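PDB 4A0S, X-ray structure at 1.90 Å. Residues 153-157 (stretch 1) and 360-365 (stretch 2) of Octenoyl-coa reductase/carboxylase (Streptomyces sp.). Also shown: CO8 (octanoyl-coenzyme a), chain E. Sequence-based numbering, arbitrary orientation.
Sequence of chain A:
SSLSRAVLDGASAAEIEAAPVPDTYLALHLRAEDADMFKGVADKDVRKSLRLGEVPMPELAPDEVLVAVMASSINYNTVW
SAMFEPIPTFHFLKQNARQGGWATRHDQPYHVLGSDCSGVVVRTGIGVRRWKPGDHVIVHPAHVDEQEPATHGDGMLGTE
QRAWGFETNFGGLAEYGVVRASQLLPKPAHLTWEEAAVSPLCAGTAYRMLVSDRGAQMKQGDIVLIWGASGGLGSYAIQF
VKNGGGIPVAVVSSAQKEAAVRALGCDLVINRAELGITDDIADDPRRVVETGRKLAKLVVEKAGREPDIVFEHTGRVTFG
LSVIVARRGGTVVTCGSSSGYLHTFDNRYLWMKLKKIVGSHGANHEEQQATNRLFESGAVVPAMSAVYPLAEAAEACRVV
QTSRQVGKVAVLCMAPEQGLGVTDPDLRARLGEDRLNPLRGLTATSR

Stretch 1 (153-157) GDGML
Stretch 2 (360-365) SHGANH

The contact between these two stretches rests on a single cross-stretch hydrogen bond, and that bond is almost perfectly straight. Asn364 ND2 donates to Asp154 OD1 at 3.0 Å with an N-H...O angle of 179°. The residues that touch are at least 205 positions apart in sequence, and the two stretches together bury 257 Å².

Stretch 1 is a compact turn. Asp154 is extended (phi/psi -167/114) and opens a type I beta turn that ends at Leu157. Gly155 (-56/-26) and Met156 (-77/-11) occupy its middle, and Leu157 N donates to Asp154 O at 2.8 Å. Asp154 is in the t rotamer, with chi2 -35°. Its OD1 also accepts from Met156 N at 3.0 Å, so one carboxylate oxygen both braces the turn and receives the bond from stretch 2.

Stretch 2 has no regular strand. Ser360 (-134/151) and His361 (-150/131) are extended, Gly362 turns the chain at 44/-138, and Ala363 (-165/145) extends it again. Asn364 (-81/172) is the N-cap of the helix that begins with His365 (-58/-36). The p rotamer of Asn364, chi2 45°, lets its side chain cap a backbone N just past the stretch while the amide nitrogen reaches Asp154. An asparagine suits this place because its amide offers both an acceptor and a donor.

The closest CA pair is Gly155 CA to Asn364 CA, at 4.6 Å. Gly155 N lies 3.5 Å from Asn364 CB. A CB on Gly155 would come within 2.9 Å of Asn364 CB and clash, so glycine permits this close approach.

Met156 provides the largest buried area, 96 Å². Its CB points toward stretch 2, and its side chain is m at all three chi angles (-83°, -50°, -65°). Met156 CG packs 3.4 Å from both Ala363 C and Asn364 N. Met156 CE lies 3.1 Å from His361 O and 3.4 Å from His361 CD2. The flexible, unbranched side chain can follow the backbone of stretch 2 in this way. The CB of Ala363 points away, so it is the backbone of this residue that meets methionine.

His361 is t, with chi2 49°. The octanoyl chain of CO8 borders this side of the contact. CO8 C7' lies over one face of the His361 ring, and His361 CE1 is 3.3 Å from CO8 C5'. Met156 SD is 3.6 Å from CO8 C8'. Gly362 CA is 3.7 Å from CO8 C7'; a CB there would clash with CO8 C8' at 2.5 Å, and the positive phi also favours glycine.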

# COMPACT_ATOMS: atom_id res chain seq x y z
N GLY A 153 -7.16 -13.17 3.02
CA GLY A 153 -6.60 -11.88 2.64
C GLY A 153 -6.35 -11.08 3.90
O GLY A 153 -5.40 -10.32 3.99
N ASP A 154 -7.22 -11.29 4.88
CA ASP A 154 -7.14 -10.60 6.16
C ASP A 154 -8.08 -11.33 7.10
O ASP A 154 -9.29 -11.35 6.88
CB ASP A 154 -7.53 -9.12 6.04
CG ASP A 154 -7.21 -8.32 7.29
OD1 ASP A 154 -7.32 -8.87 8.40
OD2 ASP A 154 -6.86 -7.12 7.14
N GLY A 155 -7.51 -11.95 8.12
CA GLY A 155 -8.28 -12.76 9.06
C GLY A 155 -9.41 -12.00 9.70
O GLY A 155 -10.41 -12.60 10.09
N MET A 156 -9.29 -10.68 9.79
CA MET A 156 -10.36 -9.88 10.36
C MET A 156 -11.55 -9.67 9.41
O MET A 156 -12.59 -9.21 9.85
CB MET A 156 -9.83 -8.53 10.83
CG MET A 156 -9.22 -8.58 12.22
SD MET A 156 -10.29 -9.40 13.42
CE MET A 156 -11.67 -8.24 13.45
N LEU A 157 -11.40 -10.03 8.13
CA LEU A 157 -12.31 -9.49 7.14
C LEU A 157 -13.46 -10.39 6.73
O LEU A 157 -14.38 -9.94 6.05
CB LEU A 157 -11.56 -8.97 5.90
CG LEU A 157 -11.21 -7.47 6.00
CD1 LEU A 157 -12.47 -6.65 5.86
CD2 LEU A 157 -10.50 -7.11 7.32
N SER A 360 -11.15 0.19 12.23
CA SER A 360 -10.36 -0.98 12.55
C SER A 360 -11.03 -1.79 13.64
O SER A 360 -11.74 -1.26 14.48
CB SER A 360 -8.97 -0.57 12.98
OG SER A 360 -8.14 -1.71 13.02
N HIS A 361 -10.79 -3.10 13.64
CA HIS A 361 -11.49 -3.98 14.53
C HIS A 361 -10.57 -5.12 14.83
O HIS A 361 -9.98 -5.68 13.91
CB HIS A 361 -12.76 -4.50 13.86
CG HIS A 361 -13.66 -5.25 14.78
ND1 HIS A 361 -14.04 -4.77 16.02
CD2 HIS A 361 -14.31 -6.44 14.63
CE1 HIS A 361 -14.87 -5.63 16.59
NE2 HIS A 361 -15.05 -6.64 15.76
N GLY A 362 -10.42 -5.43 16.11
CA GLY A 362 -9.56 -6.50 16.57
C GLY A 362 -8.22 -6.52 15.87
O GLY A 362 -7.60 -5.48 15.60
N ALA A 363 -7.80 -7.73 15.54
CA ALA A 363 -6.55 -7.96 14.84
C ALA A 363 -6.64 -9.37 14.34
O ALA A 363 -7.23 -10.23 15.01
CB ALA A 363 -5.38 -7.82 15.76
N ASN A 364 -6.08 -9.62 13.17
CA ASN A 364 -6.09 -10.96 12.65
C ASN A 364 -4.97 -11.71 13.32
O ASN A 364 -4.14 -11.13 14.02
CB ASN A 364 -5.93 -10.98 11.11
CG ASN A 364 -4.61 -10.39 10.66
OD1 ASN A 364 -3.55 -10.70 11.23
ND2 ASN A 364 -4.67 -9.52 9.66
N HIS A 365 -4.94 -13.00 13.07
CA HIS A 365 -3.99 -13.88 13.70
C HIS A 365 -2.55 -13.46 13.42
O HIS A 365 -1.68 -13.60 14.27
CB HIS A 365 -4.26 -15.28 13.17
CG HIS A 365 -3.72 -16.38 14.01
ND1 HIS A 365 -3.56 -16.28 15.37
CD2 HIS A 365 -3.33 -17.63 13.67
CE1 HIS A 365 -3.10 -17.43 15.83
NE2 HIS A 365 -2.94 -18.26 14.82
N1A CO8 E . -32.69 -6.91 21.96
C2A CO8 E . -32.64 -7.92 21.09
N3A CO8 E . -32.25 -7.73 19.83
C4A CO8 E . -31.89 -6.49 19.42
C5A CO8 E . -31.92 -5.41 20.30
C6A CO8 E . -32.34 -5.64 21.60
N6A CO8 E . -32.37 -4.64 22.48
N7A CO8 E . -31.51 -4.33 19.63
C8A CO8 E . -31.24 -4.71 18.38
N9A CO8 E . -31.47 -6.03 18.25
C1B CO8 E . -31.31 -6.89 17.05
C2B CO8 E . -32.46 -6.67 16.05
O2B CO8 E . -32.84 -7.93 15.46
C3B CO8 E . -31.78 -5.76 15.03
O3B CO8 E . -32.41 -5.89 13.76
P3B CO8 E . -33.41 -4.69 13.34
O7A CO8 E . -34.81 -5.41 12.92
O8A CO8 E . -33.85 -3.85 14.69
O9A CO8 E . -32.83 -3.80 12.32
C4B CO8 E . -30.35 -6.28 14.99
O4B CO8 E . -30.06 -6.59 16.36
C5B CO8 E . -29.35 -5.17 14.65
O5B CO8 E . -28.00 -5.70 14.76
P1A CO8 E . -27.44 -6.73 13.62
O1A CO8 E . -25.89 -7.09 14.07
O2A CO8 E . -28.22 -7.99 13.47
O3A CO8 E . -27.51 -5.90 12.19
P2A CO8 E . -26.38 -4.95 11.49
O4A CO8 E . -27.17 -3.74 10.80
O5A CO8 E . -25.49 -5.66 10.51
O6A CO8 E . -25.53 -4.26 12.70
CBP CO8 E . -23.52 -3.53 13.92
CCP CO8 E . -24.10 -4.08 12.59
CDP CO8 E . -24.00 -2.07 14.02
CEP CO8 E . -21.99 -3.54 13.78
CAP CO8 E . -24.01 -4.41 15.12
OAP CO8 E . -23.79 -5.84 14.92
C9P CO8 E . -23.45 -3.96 16.50
O9P CO8 E . -23.91 -2.94 17.03
N8P CO8 E . -22.51 -4.75 17.06
C7P CO8 E . -21.95 -4.49 18.42
C6P CO8 E . -20.55 -3.81 18.45
C5P CO8 E . -20.54 -2.74 19.57
O5P CO8 E . -21.30 -1.78 19.49
N4P CO8 E . -19.82 -2.91 20.67
C3P CO8 E . -18.74 -3.84 20.97
C2P CO8 E . -17.54 -2.88 21.06
S1P CO8 E . -16.22 -3.31 19.86
C1' CO8 E . -15.13 -4.07 20.96
O1' CO8 E . -15.08 -3.78 22.17
C2' CO8 E . -14.35 -5.04 20.37
C3' CO8 E . -13.40 -5.76 21.06
C4' CO8 E . -12.63 -6.70 20.37
C5' CO8 E . -13.16 -7.13 19.01
C6' CO8 E . -12.22 -8.28 18.56
C7' CO8 E . -12.49 -8.61 17.12
C8' CO8 E . -11.65 -9.83 16.76